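Local coordinates for sphingomyelinase C (Streptomyces griseocarneus, PDB 7CNE), which belongs to the DNase I-like endonuclease/exonuclease/phosphatase family, whose fold packs two beta sheets face to face between outer layers of helices, at residues 47-52 and 103-108; 112-117 and 132-137. One frame throughout, in Å; residues are numbered along the deposited sequence.

Contacts 1 and 2 each join two neighbouring antiparallel strands, one pair in each of the two sheets of the DNase I-like sandwich. They come in series along the chain: strand 48-54 pairs with 103-106, and the chain then passes at once into strand 110-117, which pairs with 131-139. Their centres lie about 12 Å apart, and the inward faces of the two pairs pack on each other. Leu137 of contact 2 reaches across with both methyls, CD1 to Val48 CG2 at 3.5 Å and CD2 to Ser106 OG at 3.5 Å, while Val104 meets Val135. Together they make part of the largely apolar layer between the sheets.

Contact 1 of 2, residues 47-52 and 103-108; sequences DVVVLQ and TVLSKW
With CG anti to the carbonyl carbon in both Asp47 (chi1 -68°) and Trp108 (chi1 -55°), carboxylate and indole lie side by side and point the same way. They stand at one end of an antiparallel strand pair in one sheet of the DNase I-like sandwich. Trp108 NE1 gives Asp47 OD1 a nearly straight hydrogen bond of 2.7 Å; the oxygen lies in the indole plane, whereas the N-H arrives from above the carboxylate plane. A water donates to Asp47 OD1 at 2.7 Å and lies close to NZ of the extended Lys107, at a distance too short for that bond to be certain. Asp47 OD1 and Lys107 NZ themselves are 4.4 Å apart, beyond a salt bridge. OD2 takes the backbone N-H of Lys11, which leaves both carboxylate oxygens held. Lys107 CG rests over one face of the indole, near the rim.

Lys107 N bonds to Asp47 O at 3.0 Å, and the hydrogen-bonded pairs Val49-Leu105 and Leu51-Thr103 continue the register. On the Val49, Leu51 and Leu105 face, toward helix 57-66, Thr103 CG2 lies 4.0 Å from Leu51 CB, while Thr103 OG1 is hydrogen-bonded to Thr75 O. On the other face, turned to strand 131-139, Val104 divides its methyls between two valines: CG1 meets Val48 CG1 at 3.9 Å, and CG2 meets Val50 CG2 at 4.2 Å.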
# COMPACT_ATOMS: atom_id res chain seq x y z
N ASP A 47 10.01 -9.17 -5.88
CA ASP A 47 10.77 -8.19 -6.66
C ASP A 47 10.50 -6.76 -6.20
O ASP A 47 11.42 -5.92 -6.22
CB ASP A 47 10.41 -8.35 -8.13
CG ASP A 47 10.91 -9.65 -8.68
OD1 ASP A 47 12.14 -9.77 -8.81
OD2 ASP A 47 10.09 -10.55 -8.95
N VAL A 48 9.27 -6.46 -5.83
CA VAL A 48 8.86 -5.12 -5.40
C VAL A 48 7.99 -5.29 -4.17
O VAL A 48 7.18 -6.22 -4.10
CB VAL A 48 8.10 -4.37 -6.52
CG1 VAL A 48 7.70 -2.96 -6.06
CG2 VAL A 48 8.93 -4.31 -7.81
N VAL A 49 8.17 -4.40 -3.19
CA VAL A 49 7.35 -4.35 -1.98
C VAL A 49 6.80 -2.93 -1.85
O VAL A 49 7.56 -1.96 -1.91
CB VAL A 49 8.14 -4.74 -0.71
CG1 VAL A 49 7.25 -4.62 0.54
CG2 VAL A 49 8.70 -6.17 -0.84
N VAL A 50 5.48 -2.82 -1.71
CA VAL A 50 4.81 -1.55 -1.47
C VAL A 50 4.16 -1.62 -0.09
O VAL A 50 3.30 -2.48 0.15
CB VAL A 50 3.77 -1.22 -2.56
CG1 VAL A 50 3.16 0.16 -2.31
CG2 VAL A 50 4.40 -1.26 -3.95
N LEU A 51 4.55 -0.71 0.79
CA LEU A 51 4.04 -0.66 2.15
C LEU A 51 3.12 0.54 2.33
O LEU A 51 3.36 1.61 1.76
CB LEU A 51 5.18 -0.57 3.17
CG LEU A 51 6.21 -1.70 3.09
CD1 LEU A 51 7.30 -1.45 4.14
CD2 LEU A 51 5.51 -3.04 3.34
N GLN A 52 2.10 0.37 3.17
CA GLN A 52 1.27 1.47 3.62
C GLN A 52 1.36 1.59 5.14
O GLN A 52 1.80 0.67 5.82
CB GLN A 52 -0.20 1.30 3.21
CG GLN A 52 -0.42 1.12 1.71
CD GLN A 52 -0.20 -0.32 1.27
OE1 GLN A 52 -0.59 -1.26 1.98
NE2 GLN A 52 0.40 -0.50 0.11
N THR A 103 5.80 3.64 1.13
CA THR A 103 7.14 3.54 0.58
C THR A 103 7.22 2.32 -0.34
O THR A 103 6.51 1.33 -0.15
CB THR A 103 8.21 3.47 1.70
OG1 THR A 103 9.51 3.38 1.13
CG2 THR A 103 7.97 2.26 2.59
N VAL A 104 8.09 2.41 -1.35
CA VAL A 104 8.28 1.35 -2.33
C VAL A 104 9.72 0.87 -2.24
O VAL A 104 10.65 1.68 -2.31
CB VAL A 104 7.98 1.81 -3.77
CG1 VAL A 104 8.24 0.67 -4.76
CG2 VAL A 104 6.55 2.33 -3.89
N LEU A 105 9.89 -0.45 -2.11
CA LEU A 105 11.19 -1.11 -2.01
C LEU A 105 11.35 -2.06 -3.19
O LEU A 105 10.39 -2.72 -3.61
CB LEU A 105 11.33 -1.91 -0.69
CG LEU A 105 10.60 -1.36 0.55
CD1 LEU A 105 10.69 -2.32 1.76
CD2 LEU A 105 11.13 0.02 0.92
N SER A 106 12.57 -2.15 -3.72
CA SER A 106 12.77 -2.86 -4.97
C SER A 106 14.10 -3.58 -4.97
O SER A 106 15.12 -3.02 -4.58
CB SER A 106 12.70 -1.88 -6.15
OG SER A 106 12.95 -2.54 -7.37
N LYS A 107 14.06 -4.84 -5.43
CA LYS A 107 15.27 -5.59 -5.74
C LYS A 107 16.01 -4.99 -6.94
O LYS A 107 17.23 -5.12 -7.04
CB LYS A 107 14.87 -7.05 -6.00
CG LYS A 107 15.91 -7.92 -6.65
CD LYS A 107 15.39 -9.33 -6.83
CE LYS A 107 16.47 -10.21 -7.44
NZ LYS A 107 15.97 -11.59 -7.62
N TRP A 108 15.29 -4.32 -7.84
CA TRP A 108 15.73 -3.81 -9.12
C TRP A 108 16.00 -2.31 -9.06
O TRP A 108 15.28 -1.58 -8.37
CB TRP A 108 14.68 -4.11 -10.19
CG TRP A 108 14.39 -5.58 -10.22
CD1 TRP A 108 13.39 -6.25 -9.56
CD2 TRP A 108 15.14 -6.58 -10.91
NE1 TRP A 108 13.48 -7.61 -9.80
CE2 TRP A 108 14.54 -7.83 -10.63
CE3 TRP A 108 16.27 -6.54 -11.74
CZ2 TRP A 108 15.03 -9.03 -11.17
CZ3 TRP A 108 16.75 -7.73 -12.27
CH2 TRP A 108 16.13 -8.95 -11.98
O HOH W 1 13.75 -11.91 -8.83

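Contact 2 of 2, residues 112-117 and 132-137; sequences RKEQVI and FAYVVL
Consecutive antiparallel strands of the second sheet of the sandwich meet here, with the Val116-Phe132 pair at one end and Arg112-Val136 at the other. With CG between the backbone N and the carbonyl carbon (chi1 57°), the ring of Phe132 leans across to the neighbouring strand and offers a face to Val116. Val116 CB sits over that face in a CH-pi contact, 3.7 Å from the ring centroid and displaced toward CZ, which it approaches to 3.4 Å. The two methyls straddle this tip: CG1 and CG2 of Val116 each lie 3.7 Å from Phe132 CZ. At the next pair on the same face, Glu114 CG meets the edge of the Tyr134 ring, 4.3 Å from CD2.

Arg112 and Glu114 form a salt bridge along one strand: NE of Arg112 gives OE2 of Glu114 a straight bond of 2.7 Å, with OE2 in the guanidinium plane and the N-H meeting the carboxylate on its anti side, tilted 21° out of its plane. Lys181 NZ makes a second salt bridge to the same oxygen, and this cationic setting would favour a charged carboxylate on a buried glutamate. The backbone bonds are ordinary, except that Arg112 N to Val136 O is weak at 3.5 Å; the return bond, Val136 N to Arg112 O, is sound.

Helix 162-180 covers the Phe132 face, where Phe177 meets both aromatic rings edge-to-face; Ala133 and Val135 face strand 103-106, and strands 87-90 and 142-150 flank the pair.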
# COMPACT_ATOMS: atom_id res chain seq x y z
N ARG A 112 13.80 6.26 -11.75
CA ARG A 112 13.17 7.52 -11.37
C ARG A 112 12.19 7.24 -10.24
O ARG A 112 11.56 6.19 -10.21
CB ARG A 112 12.43 8.16 -12.55
CG ARG A 112 11.75 9.48 -12.19
CD ARG A 112 11.54 10.36 -13.39
NE ARG A 112 10.99 11.67 -13.03
CZ ARG A 112 11.71 12.78 -12.93
NH1 ARG A 112 13.01 12.74 -13.16
NH2 ARG A 112 11.13 13.92 -12.60
N LYS A 113 12.08 8.20 -9.31
CA LYS A 113 11.09 8.10 -8.24
C LYS A 113 10.50 9.48 -7.97
O LYS A 113 11.23 10.47 -7.84
CB LYS A 113 11.70 7.51 -6.96
CG LYS A 113 13.02 8.12 -6.51
CD LYS A 113 13.54 7.42 -5.25
CE LYS A 113 14.89 7.96 -4.83
NZ LYS A 113 15.96 7.47 -5.76
N GLU A 114 9.17 9.56 -7.94
CA GLU A 114 8.48 10.80 -7.60
C GLU A 114 7.34 10.49 -6.64
O GLU A 114 6.90 9.35 -6.52
CB GLU A 114 7.87 11.51 -8.82
CG GLU A 114 8.63 11.41 -10.11
CD GLU A 114 7.92 12.13 -11.24
OE1 GLU A 114 6.87 12.77 -11.00
OE2 GLU A 114 8.43 12.06 -12.38
N GLN A 115 6.85 11.54 -5.99
CA GLN A 115 5.68 11.44 -5.16
C GLN A 115 4.67 12.48 -5.63
O GLN A 115 5.03 13.53 -6.16
CB GLN A 115 6.02 11.64 -3.67
CG GLN A 115 6.48 13.04 -3.33
CD GLN A 115 6.70 13.25 -1.85
OE1 GLN A 115 6.28 12.44 -1.02
NE2 GLN A 115 7.36 14.35 -1.50
N VAL A 116 3.39 12.16 -5.44
CA VAL A 116 2.30 13.08 -5.73
C VAL A 116 1.32 12.97 -4.58
O VAL A 116 0.89 11.87 -4.24
CB VAL A 116 1.62 12.75 -7.08
CG1 VAL A 116 0.47 13.71 -7.36
CG2 VAL A 116 2.64 12.74 -8.24
N ILE A 117 1.01 14.10 -3.96
CA ILE A 117 0.02 14.15 -2.88
C ILE A 117 -1.37 14.31 -3.51
O ILE A 117 -1.54 15.06 -4.47
CB ILE A 117 0.34 15.29 -1.89
CG1 ILE A 117 1.78 15.17 -1.36
CG2 ILE A 117 -0.72 15.43 -0.77
CD1 ILE A 117 2.21 13.78 -0.96
N PHE A 132 0.68 9.18 -3.63
CA PHE A 132 1.25 7.99 -4.25
C PHE A 132 2.70 8.23 -4.63
O PHE A 132 3.14 9.37 -4.83
CB PHE A 132 0.42 7.51 -5.47
CG PHE A 132 0.24 8.53 -6.57
CD1 PHE A 132 -0.84 9.40 -6.56
CD2 PHE A 132 1.11 8.56 -7.66
CE1 PHE A 132 -1.03 10.31 -7.59
CE2 PHE A 132 0.91 9.48 -8.70
CZ PHE A 132 -0.16 10.35 -8.65
N ALA A 133 3.45 7.14 -4.69
CA ALA A 133 4.81 7.13 -5.19
C ALA A 133 4.80 6.54 -6.59
O ALA A 133 4.09 5.56 -6.85
CB ALA A 133 5.73 6.31 -4.29
N TYR A 134 5.59 7.12 -7.49
CA TYR A 134 5.77 6.62 -8.84
C TYR A 134 7.22 6.23 -9.02
O TYR A 134 8.10 7.07 -8.86
CB TYR A 134 5.39 7.68 -9.87
CG TYR A 134 5.73 7.33 -11.30
CD1 TYR A 134 5.04 6.33 -11.98
CD2 TYR A 134 6.71 8.04 -12.00
CE1 TYR A 134 5.32 6.02 -13.29
CE2 TYR A 134 7.01 7.72 -13.32
CZ TYR A 134 6.31 6.71 -13.96
OH TYR A 134 6.58 6.39 -15.27
N VAL A 135 7.47 4.96 -9.35
CA VAL A 135 8.84 4.50 -9.57
C VAL A 135 8.94 3.85 -10.94
O VAL A 135 8.02 3.16 -11.39
CB VAL A 135 9.34 3.53 -8.48
CG1 VAL A 135 9.23 4.19 -7.14
CG2 VAL A 135 8.58 2.22 -8.50
N VAL A 136 10.05 4.11 -11.62
CA VAL A 136 10.43 3.43 -12.85
C VAL A 136 11.60 2.52 -12.49
O VAL A 136 12.63 3.00 -12.02
CB VAL A 136 10.84 4.41 -13.96
CG1 VAL A 136 11.25 3.63 -15.21
CG2 VAL A 136 9.70 5.37 -14.27
N LEU A 137 11.42 1.22 -12.68
CA LEU A 137 12.46 0.24 -12.40
C LEU A 137 13.10 -0.24 -13.69
O LEU A 137 12.44 -0.36 -14.72
CB LEU A 137 11.89 -0.95 -11.64
CG LEU A 137 10.99 -0.59 -10.46
CD1 LEU A 137 10.33 -1.84 -9.91
CD2 LEU A 137 11.77 0.15 -9.36